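Local structure of cell surface protein (Putative S-layer protein) (Clostridioides difficile R20291, 5NJL) at residues 123-129 with 141-146. The protein is a putative S-layer protein of the cell wall that shows cell adhesion in vitro and probably acts as an adhesin. Numbering follows the deposited sequence.
Sequences YKVADVK and ITLRDK
The antiparallel β-hairpin of strands 126-133 and 138-145 shows how a sheet edge and the short helical turn before it can be tied down together: D127 pairs with R144 in the ladder, while K146, just past the strand, reaches back to the helix at 122-125. Backbone bonds set the register, D127 N to R144 O (2.8 Å) with its return from R144 N, then the reciprocal K129 and T142 pair. On the D127 and R144 face the guanidinium takes one carboxylate oxygen side-on. R144 NE meets D127 OD2 at 3.2 Å on the anti lone pair. R144 NH2 reaches the same OD2 at 3.1 Å from above the carboxylate plane. The carboxylate and guanidinium planes stand 70° apart. A turn at chi3 (72°) brings this edge round. On the other face V128 CG2 lies beside L143 CD2 at 3.8 Å, and I111 of helix 101-115 touches V128. K146, extended beyond CG, passes D127 and carries NZ to Y123 O (3.0 Å), in the carbonyl plane, with a weak bond to K124 O; its backbone N binds V125 O at 3.1 Å. Water 1 joins V125 O to D145 OD1, which V187 N also binds, while OD2 of that carboxylate bonds T151 OG1. One lysine thus engages three successive carbonyls in the turn that leads into the strand, and its ammonium probably balances the partial negative charge of the Y123 and K124 oxygens.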
ATOM      1  N   TYR A 123      17.965 -11.655 -30.101  1.00 28.14           N
ATOM      2  CA  TYR A 123      18.146 -10.747 -31.222  1.00 29.73           C
ATOM      3  C   TYR A 123      19.302 -11.113 -32.163  1.00 30.10           C
ATOM      4  O   TYR A 123      19.232 -10.810 -33.356  1.00 30.72           O
ATOM      5  CB  TYR A 123      18.382  -9.322 -30.749  1.00 29.79           C
ATOM      6  CG  TYR A 123      17.249  -8.677 -29.992  1.00 28.70           C
ATOM      7  CD1 TYR A 123      16.135  -8.174 -30.664  1.00 28.86           C
ATOM      8  CD2 TYR A 123      17.339  -8.482 -28.613  1.00 29.08           C
ATOM      9  CE1 TYR A 123      15.117  -7.541 -29.972  1.00 29.06           C
ATOM     10  CE2 TYR A 123      16.323  -7.843 -27.903  1.00 29.47           C
ATOM     11  CZ  TYR A 123      15.223  -7.376 -28.580  1.00 29.59           C
ATOM     12  OH  TYR A 123      14.217  -6.743 -27.889  1.00 30.42           O
ATOM     13  N   LYS A 124      20.335 -11.750 -31.620  1.00 31.27           N
ATOM     14  CA  LYS A 124      21.490 -12.192 -32.404  1.00 34.19           C
ATOM     15  C   LYS A 124      21.156 -13.287 -33.414  1.00 31.60           C
ATOM     16  O   LYS A 124      21.723 -13.315 -34.493  1.00 30.24           O
ATOM     17  CB  LYS A 124      22.591 -12.708 -31.471  1.00 36.99           C
ATOM     18  CG  LYS A 124      23.934 -12.939 -32.148  1.00 44.18           C
ATOM     19  CD  LYS A 124      24.987 -13.317 -31.119  1.00 49.86           C
ATOM     20  CE  LYS A 124      26.334 -13.603 -31.781  1.00 57.56           C
ATOM     21  NZ  LYS A 124      26.912 -12.417 -32.484  1.00 61.08           N
ATOM     22  N   VAL A 125      20.259 -14.194 -33.042  1.00 29.82           N
ATOM     23  CA  VAL A 125      19.998 -15.399 -33.815  1.00 29.23           C
ATOM     24  C   VAL A 125      18.611 -15.451 -34.455  1.00 28.52           C
ATOM     25  O   VAL A 125      18.301 -16.427 -35.140  1.00 27.86           O
ATOM     26  CB  VAL A 125      20.212 -16.649 -32.931  1.00 31.20           C
ATOM     27  CG1 VAL A 125      21.677 -16.703 -32.498  1.00 32.68           C
ATOM     28  CG2 VAL A 125      19.248 -16.680 -31.726  1.00 28.70           C
ATOM     29  N   ALA A 126      17.787 -14.422 -34.226  1.00 25.19           N
ATOM     30  CA  ALA A 126      16.406 -14.406 -34.727  1.00 25.77           C
ATOM     31  C   ALA A 126      15.966 -13.040 -35.209  1.00 27.00           C
ATOM     32  O   ALA A 126      16.384 -12.019 -34.635  1.00 27.17           O
ATOM     33  CB  ALA A 126      15.460 -14.917 -33.640  1.00 27.11           C
ATOM     34  N   ASP A 127      15.124 -13.024 -36.252  1.00 25.66           N
ATOM     35  CA  ASP A 127      14.395 -11.835 -36.684  1.00 27.94           C
ATOM     36  C   ASP A 127      13.236 -11.685 -35.697  1.00 26.76           C
ATOM     37  O   ASP A 127      12.615 -12.679 -35.335  1.00 25.01           O
ATOM     38  CB  ASP A 127      13.744 -11.984 -38.067  1.00 32.54           C
ATOM     39  CG  ASP A 127      14.688 -12.428 -39.145  1.00 41.80           C
ATOM     40  OD1 ASP A 127      15.838 -11.904 -39.203  1.00 44.64           O
ATOM     41  OD2 ASP A 127      14.237 -13.291 -39.951  1.00 39.81           O
ATOM     42  N   VAL A 128      12.920 -10.459 -35.305  1.00 24.43           N
ATOM     43  CA  VAL A 128      11.940 -10.220 -34.227  1.00 23.95           C
ATOM     44  C   VAL A 128      10.907  -9.256 -34.721  1.00 24.03           C
ATOM     45  O   VAL A 128      11.246  -8.208 -35.303  1.00 24.06           O
ATOM     46  CB  VAL A 128      12.608  -9.628 -32.955  1.00 24.30           C
ATOM     47  CG1 VAL A 128      11.566  -9.378 -31.865  1.00 25.52           C
ATOM     48  CG2 VAL A 128      13.667 -10.569 -32.431  1.00 25.90           C
ATOM     49  N   LYS A 129       9.644  -9.592 -34.487  1.00 22.63           N
ATOM     50  CA  LYS A 129       8.560  -8.653 -34.599  1.00 24.02           C
ATOM     51  C   LYS A 129       7.832  -8.577 -33.289  1.00 25.14           C
ATOM     52  O   LYS A 129       7.659  -9.589 -32.604  1.00 22.23           O
ATOM     53  CB  LYS A 129       7.560  -9.089 -35.656  1.00 26.21           C
ATOM     54  CG  LYS A 129       8.119  -9.240 -37.044  1.00 30.82           C
ATOM     55  CD  LYS A 129       8.234  -7.927 -37.744  1.00 34.54           C
ATOM     56  CE  LYS A 129       8.399  -8.153 -39.232  1.00 36.03           C
ATOM     57  NZ  LYS A 129       8.703  -6.841 -39.814  1.00 43.45           N
ATOM     58  N   ILE A 141       4.850 -11.390 -29.596  1.00 22.58           N
ATOM     59  CA  ILE A 141       6.222 -11.443 -30.044  1.00 22.70           C
ATOM     60  C   ILE A 141       6.392 -12.608 -31.007  1.00 23.87           C
ATOM     61  O   ILE A 141       6.067 -13.760 -30.675  1.00 22.80           O
ATOM     62  CB  ILE A 141       7.139 -11.548 -28.844  1.00 25.05           C
ATOM     63  CG1 ILE A 141       6.992 -10.264 -27.990  1.00 26.65           C
ATOM     64  CG2 ILE A 141       8.593 -11.705 -29.270  1.00 25.46           C
ATOM     65  CD1 ILE A 141       7.550 -10.432 -26.610  1.00 30.53           C
ATOM     66  N   THR A 142       6.911 -12.325 -32.206  1.00 22.58           N
ATOM     67  CA  THR A 142       7.061 -13.363 -33.233  1.00 22.00           C
ATOM     68  C   THR A 142       8.523 -13.397 -33.650  1.00 23.59           C
ATOM     69  O   THR A 142       9.093 -12.376 -34.052  1.00 22.37           O
ATOM     70  CB  THR A 142       6.113 -13.106 -34.398  1.00 22.09           C
ATOM     71  OG1 THR A 142       4.780 -13.406 -33.977  1.00 23.91           O
ATOM     72  CG2 THR A 142       6.447 -13.941 -35.612  1.00 22.51           C
ATOM     73  N   LEU A 143       9.102 -14.593 -33.577  1.00 22.74           N
ATOM     74  CA  LEU A 143      10.515 -14.837 -33.804  1.00 21.82           C
ATOM     75  C   LEU A 143      10.668 -15.797 -34.961  1.00 23.54           C
ATOM     76  O   LEU A 143       9.846 -16.713 -35.137  1.00 21.55           O
ATOM     77  CB  LEU A 143      11.148 -15.473 -32.567  1.00 22.70           C
ATOM     78  CG  LEU A 143      10.926 -14.790 -31.222  1.00 24.07           C
ATOM     79  CD1 LEU A 143      11.489 -15.624 -30.086  1.00 24.73           C
ATOM     80  CD2 LEU A 143      11.545 -13.413 -31.214  1.00 24.69           C
ATOM     81  N   ARG A 144      11.731 -15.606 -35.733  1.00 22.43           N
ATOM     82  CA  ARG A 144      12.126 -16.562 -36.749  1.00 24.82           C
ATOM     83  C   ARG A 144      13.633 -16.683 -36.757  1.00 25.08           C
ATOM     84  O   ARG A 144      14.317 -15.665 -36.678  1.00 24.78           O
ATOM     85  CB  ARG A 144      11.605 -16.006 -38.060  1.00 28.25           C
ATOM     86  CG  ARG A 144      11.784 -16.807 -39.295  1.00 34.15           C
ATOM     87  CD  ARG A 144      10.981 -16.130 -40.418  1.00 36.87           C
ATOM     88  NE  ARG A 144      11.618 -14.879 -40.836  1.00 34.80           N
ATOM     89  CZ  ARG A 144      11.359 -14.224 -41.957  1.00 34.63           C
ATOM     90  NH1 ARG A 144      10.407 -14.633 -42.805  1.00 28.37           N
ATOM     91  NH2 ARG A 144      12.060 -13.120 -42.216  1.00 36.15           N
ATOM     92  N   ASP A 145      14.155 -17.902 -36.871  1.00 22.42           N
ATOM     93  CA  ASP A 145      15.599 -18.114 -36.942  1.00 24.02           C
ATOM     94  C   ASP A 145      16.138 -17.376 -38.203  1.00 25.21           C
ATOM     95  O   ASP A 145      15.473 -17.342 -39.230  1.00 24.09           O
ATOM     96  CB  ASP A 145      15.975 -19.599 -37.066  1.00 24.77           C
ATOM     97  CG  ASP A 145      15.404 -20.483 -35.952  1.00 26.21           C
ATOM     98  OD1 ASP A 145      15.735 -20.237 -34.773  1.00 26.00           O
ATOM     99  OD2 ASP A 145      14.691 -21.478 -36.282  1.00 26.00           O
ATOM    100  N   LYS A 146      17.293 -16.731 -38.077  1.00 26.34           N
ATOM    101  CA  LYS A 146      17.924 -16.035 -39.215  1.00 29.26           C
ATOM    102  C   LYS A 146      18.523 -16.993 -40.244  1.00 28.59           C
ATOM    103  O   LYS A 146      18.484 -16.696 -41.430  1.00 28.59           O
ATOM    104  CB  LYS A 146      19.024 -15.099 -38.722  1.00 31.28           C
ATOM    105  CG  LYS A 146      18.483 -13.952 -37.886  1.00 31.06           C
ATOM    106  CD  LYS A 146      19.601 -13.056 -37.382  1.00 34.42           C
ATOM    107  CE  LYS A 146      19.061 -11.669 -37.011  1.00 36.68           C
ATOM    108  NZ  LYS A 146      20.072 -10.963 -36.195  1.00 39.84           N
TER
HETATM  109  O   HOH W   1      17.988 -19.038 -33.933  1.00 35.61           O
HETATM  110  O   HOH W   2       9.978 -12.638 -36.720  1.00 22.54           O